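Local coordinates for EAL/GGDEF domain protein (Methylococcus capsulatus, PDB 3ICL) that belongs to the GGDEF family of bacterial signalling domains, in the same fold clan as the nucleotide cyclases, at residues D39-I44 / R55-T60; Q108-G113 / I117-S122. The protein carries 1 engineered substitution. All blocks are in the same frame, centred on the assembly; numbering follows the deposited sequence.

Contact 1. Residues D39-I44 / R55-T60; sequences DNFKSI and RLLRAT
F41 reaches across from the start of helix 41-48 and lays its ring against L56 and L57 of helix 50-67. Its CB bond points at the second helix. CG stands anti to the backbone N (chi1 -176°), which carries the ring outward to helix 50-67. Beyond CG, CD1 meets both leucines, with L56 CD2 4.0 Å from F41 CD1. The next atom is the tightest point of the contact: F41 CE1 lies 3.5 Å from L57 CG. At the tip, F41 CZ is 3.6 Å from L57 CD1, so L57 spreads its branch point and both methyls along this side of the ring. L57 CD2 sits over one face, shifted toward the rim, in a CH-pi contact 4.0 Å from the F41 ring centroid. L56 approaches differently. Its CD2 comes in at the ring edge, near the plane, and also touches I44 CG2 at 3.9 Å. I44 and L56 cross at about a right angle, one turn further along the first helix.

The contact is wholly apolar, and F41, L56 and L57 are all buried. Two backbone carbonyls take a second donor: N40 O takes S43 OG as well as I44 N, and L56 O takes T60 OG1 as well as T60 N. F41 also touches D80, in the turn between strands 73-77 and 81-86 that bears the GGD of the family signature. Two consecutive helices, 41-48 and 50-67, thus pack through four apolar side chains, as part of the alpha/beta fold of GGDEF domains.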
ATOM      1  N   ASP A  39      -8.027   4.668   5.700  1.00 21.08           N
ATOM      2  CA  ASP A  39      -8.360   5.508   6.841  1.00 26.45           C
ATOM      3  C   ASP A  39      -9.729   5.342   7.479  1.00 28.49           C
ATOM      4  O   ASP A  39      -9.832   5.305   8.704  1.00 28.55           O
ATOM      5  CB  ASP A  39      -8.163   6.985   6.482  1.00 23.40           C
ATOM      6  CG  ASP A  39      -6.734   7.306   6.071  1.00 21.82           C
ATOM      7  OD1 ASP A  39      -5.808   6.559   6.458  1.00 16.98           O
ATOM      8  OD2 ASP A  39      -6.536   8.320   5.367  1.00 20.04           O
ATOM      9  N   ASN A  40     -10.782   5.246   6.671  1.00 19.20           N
ATOM     10  CA  ASN A  40     -12.126   5.133   7.234  1.00 25.89           C
ATOM     11  C   ASN A  40     -12.709   3.720   7.235  1.00 30.98           C
ATOM     12  O   ASN A  40     -13.921   3.537   7.356  1.00 32.19           O
ATOM     13  CB  ASN A  40     -13.068   6.105   6.500  1.00 21.10           C
ATOM     14  CG  ASN A  40     -13.249   5.758   5.034  1.00 26.99           C
ATOM     15  OD1 ASN A  40     -12.423   5.065   4.437  1.00 27.88           O
ATOM     16  ND2 ASN A  40     -14.329   6.256   4.440  1.00 29.61           N
ATOM     17  N   PHE A  41     -11.848   2.717   7.133  1.00 21.42           N
ATOM     18  CA  PHE A  41     -12.325   1.347   7.108  1.00 18.19           C
ATOM     19  C   PHE A  41     -13.096   0.905   8.349  1.00 23.58           C
ATOM     20  O   PHE A  41     -14.144   0.279   8.233  1.00 26.10           O
ATOM     21  CB  PHE A  41     -11.173   0.370   6.883  1.00 14.31           C
ATOM     22  CG  PHE A  41     -11.627  -1.054   6.760  1.00 18.98           C
ATOM     23  CD1 PHE A  41     -12.217  -1.507   5.586  1.00 26.05           C
ATOM     24  CD2 PHE A  41     -11.511  -1.929   7.834  1.00 21.00           C
ATOM     25  CE1 PHE A  41     -12.688  -2.816   5.476  1.00 26.95           C
ATOM     26  CE2 PHE A  41     -11.980  -3.245   7.737  1.00 26.41           C
ATOM     27  CZ  PHE A  41     -12.570  -3.686   6.552  1.00 27.27           C
ATOM     28  N   LYS A  42     -12.575   1.213   9.530  1.00 22.45           N
ATOM     29  CA  LYS A  42     -13.231   0.803  10.768  1.00 29.39           C
ATOM     30  C   LYS A  42     -14.687   1.250  10.851  1.00 30.32           C
ATOM     31  O   LYS A  42     -15.569   0.460  11.190  1.00 33.34           O
ATOM     32  CB  LYS A  42     -12.472   1.337  11.983  1.00 35.88           C
ATOM     33  CG  LYS A  42     -13.216   1.108  13.294  1.00 47.69           C
ATOM     34  CD  LYS A  42     -12.496   1.729  14.477  1.00 52.32           C
ATOM     35  CE  LYS A  42     -13.423   1.817  15.678  1.00 59.05           C
ATOM     36  NZ  LYS A  42     -14.013   0.496  16.023  1.00 59.90           N
ATOM     37  N   SER A  43     -14.940   2.518  10.553  1.00 26.08           N
ATOM     38  CA  SER A  43     -16.302   3.033  10.603  1.00 28.42           C
ATOM     39  C   SER A  43     -17.166   2.278   9.599  1.00 26.46           C
ATOM     40  O   SER A  43     -18.317   1.947   9.888  1.00 28.88           O
ATOM     41  CB  SER A  43     -16.316   4.530  10.303  1.00 28.48           C
ATOM     42  OG  SER A  43     -15.720   4.799   9.054  1.00 33.40           O
ATOM     43  N   ILE A  44     -16.605   1.997   8.424  1.00 27.06           N
ATOM     44  CA  ILE A  44     -17.326   1.259   7.386  1.00 28.12           C
ATOM     45  C   ILE A  44     -17.604  -0.156   7.879  1.00 28.13           C
ATOM     46  O   ILE A  44     -18.747  -0.611   7.900  1.00 32.57           O
ATOM     47  CB  ILE A  44     -16.500   1.135   6.085  1.00 27.34           C
ATOM     48  CG1 ILE A  44     -16.128   2.521   5.558  1.00 28.19           C
ATOM     49  CG2 ILE A  44     -17.291   0.336   5.042  1.00 23.63           C
ATOM     50  CD1 ILE A  44     -17.306   3.387   5.223  1.00 29.63           C
ATOM     51  N   ARG A  55     -15.425  -7.778   1.655  1.00 30.73           N
ATOM     52  CA  ARG A  55     -15.588  -7.548   0.225  1.00 35.48           C
ATOM     53  C   ARG A  55     -14.837  -6.285  -0.186  1.00 27.76           C
ATOM     54  O   ARG A  55     -14.172  -6.257  -1.222  1.00 25.41           O
ATOM     55  CB  ARG A  55     -17.070  -7.406  -0.135  1.00 40.50           C
ATOM     56  CG  ARG A  55     -17.877  -8.681   0.034  1.00 50.81           C
ATOM     57  CD  ARG A  55     -19.286  -8.493  -0.491  1.00 61.20           C
ATOM     58  NE  ARG A  55     -19.288  -8.188  -1.918  1.00 65.08           N
ATOM     59  CZ  ARG A  55     -20.364  -7.824  -2.606  1.00 71.15           C
ATOM     60  NH1 ARG A  55     -21.538  -7.719  -1.997  1.00 77.03           N
ATOM     61  NH2 ARG A  55     -20.268  -7.566  -3.903  1.00 67.79           N
ATOM     62  N   LEU A  56     -14.946  -5.244   0.634  1.00 23.57           N
ATOM     63  CA  LEU A  56     -14.268  -3.980   0.359  1.00 22.44           C
ATOM     64  C   LEU A  56     -12.752  -4.168   0.335  1.00 17.83           C
ATOM     65  O   LEU A  56     -12.070  -3.671  -0.561  1.00 18.62           O
ATOM     66  CB  LEU A  56     -14.650  -2.936   1.416  1.00 23.99           C
ATOM     67  CG  LEU A  56     -13.972  -1.562   1.363  1.00 23.87           C
ATOM     68  CD1 LEU A  56     -14.118  -0.933  -0.020  1.00 19.21           C
ATOM     69  CD2 LEU A  56     -14.587  -0.669   2.424  1.00 25.46           C
ATOM     70  N   LEU A  57     -12.230  -4.889   1.322  1.00 19.66           N
ATOM     71  CA  LEU A  57     -10.794  -5.142   1.411  1.00 19.17           C
ATOM     72  C   LEU A  57     -10.274  -5.880   0.185  1.00 19.08           C
ATOM     73  O   LEU A  57      -9.174  -5.601  -0.296  1.00 16.34           O
ATOM     74  CB  LEU A  57     -10.473  -5.955   2.665  1.00 21.59           C
ATOM     75  CG  LEU A  57     -10.611  -5.234   4.013  1.00 23.54           C
ATOM     76  CD1 LEU A  57     -10.360  -6.225   5.147  1.00 22.28           C
ATOM     77  CD2 LEU A  57      -9.627  -4.068   4.083  1.00 18.06           C
ATOM     78  N   ARG A  58     -11.061  -6.825  -0.317  1.00 22.69           N
ATOM     79  CA  ARG A  58     -10.665  -7.598  -1.489  1.00 24.88           C
ATOM     80  C   ARG A  58     -10.714  -6.744  -2.760  1.00 22.10           C
ATOM     81  O   ARG A  58      -9.877  -6.892  -3.650  1.00 18.14           O
ATOM     82  CB  ARG A  58     -11.578  -8.815  -1.654  1.00 31.98           C
ATOM     83  CG  ARG A  58     -11.045  -9.853  -2.631  1.00 41.09           C
ATOM     84  CD  ARG A  58     -12.010 -11.021  -2.785  1.00 48.21           C
ATOM     85  NE  ARG A  58     -11.421 -12.113  -3.556  1.00 58.75           N
ATOM     86  CZ  ARG A  58     -10.504 -12.955  -3.090  1.00 61.77           C
ATOM     87  NH1 ARG A  58     -10.063 -12.841  -1.845  1.00 61.66           N
ATOM     88  NH2 ARG A  58     -10.024 -13.915  -3.870  1.00 65.66           N
ATOM     89  N   ALA A  59     -11.700  -5.857  -2.844  1.00 26.42           N
ATOM     90  CA  ALA A  59     -11.834  -4.988  -4.009  1.00 24.36           C
ATOM     91  C   ALA A  59     -10.732  -3.929  -3.988  1.00 24.47           C
ATOM     92  O   ALA A  59     -10.285  -3.466  -5.033  1.00 19.63           O
ATOM     93  CB  ALA A  59     -13.209  -4.319  -4.015  1.00 30.39           C
ATOM     94  N   THR A  60     -10.305  -3.543  -2.791  1.00 22.13           N
ATOM     95  CA  THR A  60      -9.248  -2.542  -2.641  1.00 18.57           C
ATOM     96  C   THR A  60      -7.906  -3.157  -3.039  1.00 16.66           C
ATOM     97  O   THR A  60      -7.099  -2.533  -3.725  1.00 18.72           O
ATOM     98  CB  THR A  60      -9.174  -2.034  -1.183  1.00 23.81           C
ATOM     99  OG1 THR A  60     -10.408  -1.390  -0.841  1.00 22.93           O
ATOM    100  CG2 THR A  60      -8.030  -1.042  -1.016  1.00 25.99           C
TER

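Contact 2. Residues Q108-G113 / I117-S122; sequences QPFVFG and IVISVS
F110 and I117 face each other in a small beta hairpin made of strands 110-112 and 115-117. They form an antiparallel hydrogen-bonded pair. F110 N gives a fairly straight bond to I117 O (2.8 Å, 162° at the hydrogen). The return bond, I117 N to F110 O, is of similar length but more bent. P109 CA adds a CA-H...O contact to I117 O.

F110 and I117 send their side chains to the same face of the hairpin, where F110 CB and I117 CB are 4.1 Å apart. F110 CG is anti to its own carbonyl carbon and beside the backbone N (chi1 -73°), and the ring runs along the second segment. One edge passes I117 O, which lies near the ring plane, and F110 CE2 ends 3.6 Å from I119 CD1. I119 gets there with CG1 set between its backbone N and carbonyl carbon (chi1 56°), and an extended CD1 beyond. The two side chains meet at a slant. F112 uses its ring edge instead: I117 CG1 lies near the plane, 3.8 Å from F112 CD2, and the side chains cross at about a right angle.

Helix 50-67 packs against this aromatic face. L56, A59 and T60 touch F110, V52 touches F112, and R63 makes a cation-pi contact with F110. R63 also binds the carbonyl oxygens of Q108 and P109. Past the paired residues the two segments separate, and a water spans them: it donates to Q108 O at 2.8 Å and accepts from I119 N at 3.0 Å.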
ATOM      1  N   GLN A 108     -12.286   6.007  -6.759  1.00 20.89           N
ATOM      2  CA  GLN A 108     -13.514   5.593  -7.432  1.00 23.43           C
ATOM      3  C   GLN A 108     -14.404   4.904  -6.407  1.00 25.86           C
ATOM      4  O   GLN A 108     -13.913   4.222  -5.510  1.00 19.96           O
ATOM      5  CB  GLN A 108     -13.201   4.628  -8.576  1.00 24.52           C
ATOM      6  CG  GLN A 108     -12.362   5.229  -9.688  1.00 29.06           C
ATOM      7  CD  GLN A 108     -11.861   4.178 -10.657  1.00 33.19           C
ATOM      8  OE1 GLN A 108     -11.177   3.233 -10.259  1.00 33.45           O
ATOM      9  NE2 GLN A 108     -12.199   4.334 -11.933  1.00 36.42           N
ATOM     10  N   PRO A 109     -15.729   5.074  -6.521  1.00 27.77           N
ATOM     11  CA  PRO A 109     -16.621   4.427  -5.552  1.00 30.73           C
ATOM     12  C   PRO A 109     -16.602   2.900  -5.595  1.00 27.06           C
ATOM     13  O   PRO A 109     -16.244   2.297  -6.603  1.00 24.84           O
ATOM     14  CB  PRO A 109     -17.998   4.988  -5.918  1.00 36.76           C
ATOM     15  CG  PRO A 109     -17.666   6.341  -6.504  1.00 35.24           C
ATOM     16  CD  PRO A 109     -16.472   6.024  -7.369  1.00 27.02           C
ATOM     17  N   PHE A 110     -16.965   2.292  -4.471  1.00 31.52           N
ATOM     18  CA  PHE A 110     -17.061   0.842  -4.344  1.00 33.31           C
ATOM     19  C   PHE A 110     -18.554   0.628  -4.137  1.00 34.94           C
ATOM     20  O   PHE A 110     -19.093   0.972  -3.087  1.00 41.26           O
ATOM     21  CB  PHE A 110     -16.295   0.354  -3.116  1.00 33.26           C
ATOM     22  CG  PHE A 110     -14.801   0.396  -3.273  1.00 26.68           C
ATOM     23  CD1 PHE A 110     -14.119  -0.666  -3.864  1.00 22.40           C
ATOM     24  CD2 PHE A 110     -14.074   1.494  -2.829  1.00 20.43           C
ATOM     25  CE1 PHE A 110     -12.731  -0.634  -4.007  1.00 19.73           C
ATOM     26  CE2 PHE A 110     -12.683   1.535  -2.967  1.00 20.02           C
ATOM     27  CZ  PHE A 110     -12.014   0.469  -3.557  1.00 18.42           C
ATOM     28  N   VAL A 111     -19.232   0.077  -5.132  1.00 23.05           N
ATOM     29  CA  VAL A 111     -20.669  -0.113  -4.997  1.00 30.95           C
ATOM     30  C   VAL A 111     -21.065  -1.512  -4.547  1.00 36.55           C
ATOM     31  O   VAL A 111     -20.804  -2.495  -5.232  1.00 41.29           O
ATOM     32  CB  VAL A 111     -21.399   0.218  -6.320  1.00 37.06           C
ATOM     33  CG1 VAL A 111     -22.905   0.198  -6.099  1.00 42.43           C
ATOM     34  CG2 VAL A 111     -20.958   1.586  -6.831  1.00 35.56           C
ATOM     35  N   PHE A 112     -21.686  -1.582  -3.377  1.00 29.70           N
ATOM     36  CA  PHE A 112     -22.154  -2.841  -2.815  1.00 30.63           C
ATOM     37  C   PHE A 112     -23.671  -2.726  -2.765  1.00 35.97           C
ATOM     38  O   PHE A 112     -24.224  -2.018  -1.922  1.00 34.35           O
ATOM     39  CB  PHE A 112     -21.565  -3.036  -1.415  1.00 37.01           C
ATOM     40  CG  PHE A 112     -20.061  -3.135  -1.406  1.00 41.87           C
ATOM     41  CD1 PHE A 112     -19.418  -4.193  -2.044  1.00 48.09           C
ATOM     42  CD2 PHE A 112     -19.289  -2.162  -0.785  1.00 42.70           C
ATOM     43  CE1 PHE A 112     -18.027  -4.280  -2.065  1.00 44.80           C
ATOM     44  CE2 PHE A 112     -17.898  -2.240  -0.799  1.00 42.56           C
ATOM     45  CZ  PHE A 112     -17.266  -3.303  -1.442  1.00 38.77           C
ATOM     46  N   GLY A 113     -24.341  -3.412  -3.686  1.00 28.90           N
ATOM     47  CA  GLY A 113     -25.785  -3.323  -3.743  1.00 37.37           C
ATOM     48  C   GLY A 113     -26.112  -1.892  -4.126  1.00 35.19           C
ATOM     49  O   GLY A 113     -25.566  -1.367  -5.095  1.00 33.51           O
ATOM     50  N   ILE A 117     -19.822   3.312  -1.546  1.00 32.97           N
ATOM     51  CA  ILE A 117     -18.793   3.449  -0.525  1.00 32.46           C
ATOM     52  C   ILE A 117     -17.568   4.168  -1.084  1.00 31.58           C
ATOM     53  O   ILE A 117     -17.040   3.807  -2.142  1.00 25.74           O
ATOM     54  CB  ILE A 117     -18.332   2.084   0.040  1.00 34.45           C
ATOM     55  CG1 ILE A 117     -19.504   1.354   0.700  1.00 41.10           C
ATOM     56  CG2 ILE A 117     -17.228   2.303   1.067  1.00 29.97           C
ATOM     57  CD1 ILE A 117     -20.128   2.114   1.850  1.00 32.97           C
ATOM     58  N   VAL A 118     -17.138   5.203  -0.371  1.00 28.08           N
ATOM     59  CA  VAL A 118     -15.968   5.968  -0.760  1.00 27.53           C
ATOM     60  C   VAL A 118     -14.973   5.870   0.391  1.00 23.87           C
ATOM     61  O   VAL A 118     -15.261   6.291   1.507  1.00 25.82           O
ATOM     62  CB  VAL A 118     -16.325   7.450  -1.027  1.00 31.43           C
ATOM     63  CG1 VAL A 118     -17.065   8.036   0.167  1.00 42.46           C
ATOM     64  CG2 VAL A 118     -15.059   8.246  -1.312  1.00 22.38           C
ATOM     65  N   ILE A 119     -13.812   5.281   0.135  1.00 22.76           N
ATOM     66  CA  ILE A 119     -12.816   5.157   1.192  1.00 22.62           C
ATOM     67  C   ILE A 119     -11.857   6.326   1.136  1.00 21.39           C
ATOM     68  O   ILE A 119     -11.679   6.945   0.081  1.00 19.64           O
ATOM     69  CB  ILE A 119     -11.973   3.859   1.073  1.00 20.24           C
ATOM     70  CG1 ILE A 119     -11.303   3.792  -0.301  1.00 19.22           C
ATOM     71  CG2 ILE A 119     -12.845   2.641   1.341  1.00 21.65           C
ATOM     72  CD1 ILE A 119     -10.331   2.656  -0.454  1.00 27.45           C
ATOM     73  N   SER A 120     -11.258   6.635   2.282  1.00 21.01           N
ATOM     74  CA  SER A 120     -10.262   7.696   2.376  1.00 22.59           C
ATOM     75  C   SER A 120      -8.947   6.919   2.530  1.00 21.29           C
ATOM     76  O   SER A 120      -8.890   5.932   3.265  1.00 27.36           O
ATOM     77  CB  SER A 120     -10.541   8.584   3.594  1.00 21.92           C
ATOM     78  OG  SER A 120     -10.609   7.810   4.775  1.00 30.50           O
ATOM     79  N   VAL A 121      -7.901   7.355   1.835  1.00 20.63           N
ATOM     80  CA  VAL A 121      -6.618   6.647   1.845  1.00 16.94           C
ATOM     81  C   VAL A 121      -5.404   7.517   2.171  1.00 21.27           C
ATOM     82  O   VAL A 121      -5.337   8.677   1.768  1.00 21.69           O
ATOM     83  CB  VAL A 121      -6.370   5.993   0.450  1.00 20.48           C
ATOM     84  CG1 VAL A 121      -5.011   5.326   0.402  1.00 17.10           C
ATOM     85  CG2 VAL A 121      -7.472   4.984   0.141  1.00 21.98           C
ATOM     86  N   SER A 122      -4.448   6.950   2.903  1.00 13.06           N
ATOM     87  CA  SER A 122      -3.208   7.657   3.243  1.00 15.79           C
ATOM     88  C   SER A 122      -2.045   6.734   2.929  1.00 16.79           C
ATOM     89  O   SER A 122      -2.049   5.566   3.315  1.00 17.91           O
ATOM     90  CB  SER A 122      -3.163   8.044   4.722  1.00 13.43           C
ATOM     91  OG  SER A 122      -3.961   9.182   4.982  1.00 21.56           O
TER
HETATM   92  O   HOH W   1     -13.471   4.998  -2.869  1.00 26.42           O

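Both segments of contact 1 come before those of contact 2 in the sequence, yet the centres of the two contacts are about 8 Å apart. Both belong to the GGDEF domain. Helix 50-67 joins them, since L56 of contact 1 also touches F110 and I119. A second join is polar. D39 OD2 probably bonds S122 OG at 2.7 Å, and N40 OD1 probably bonds S120 N at 2.9 Å. These residues lie where strand 32-38 ends and its antiparallel neighbour 121-127 begins. The helix pair and the small beta hairpin are thus packed together beside the same end of the central sheet.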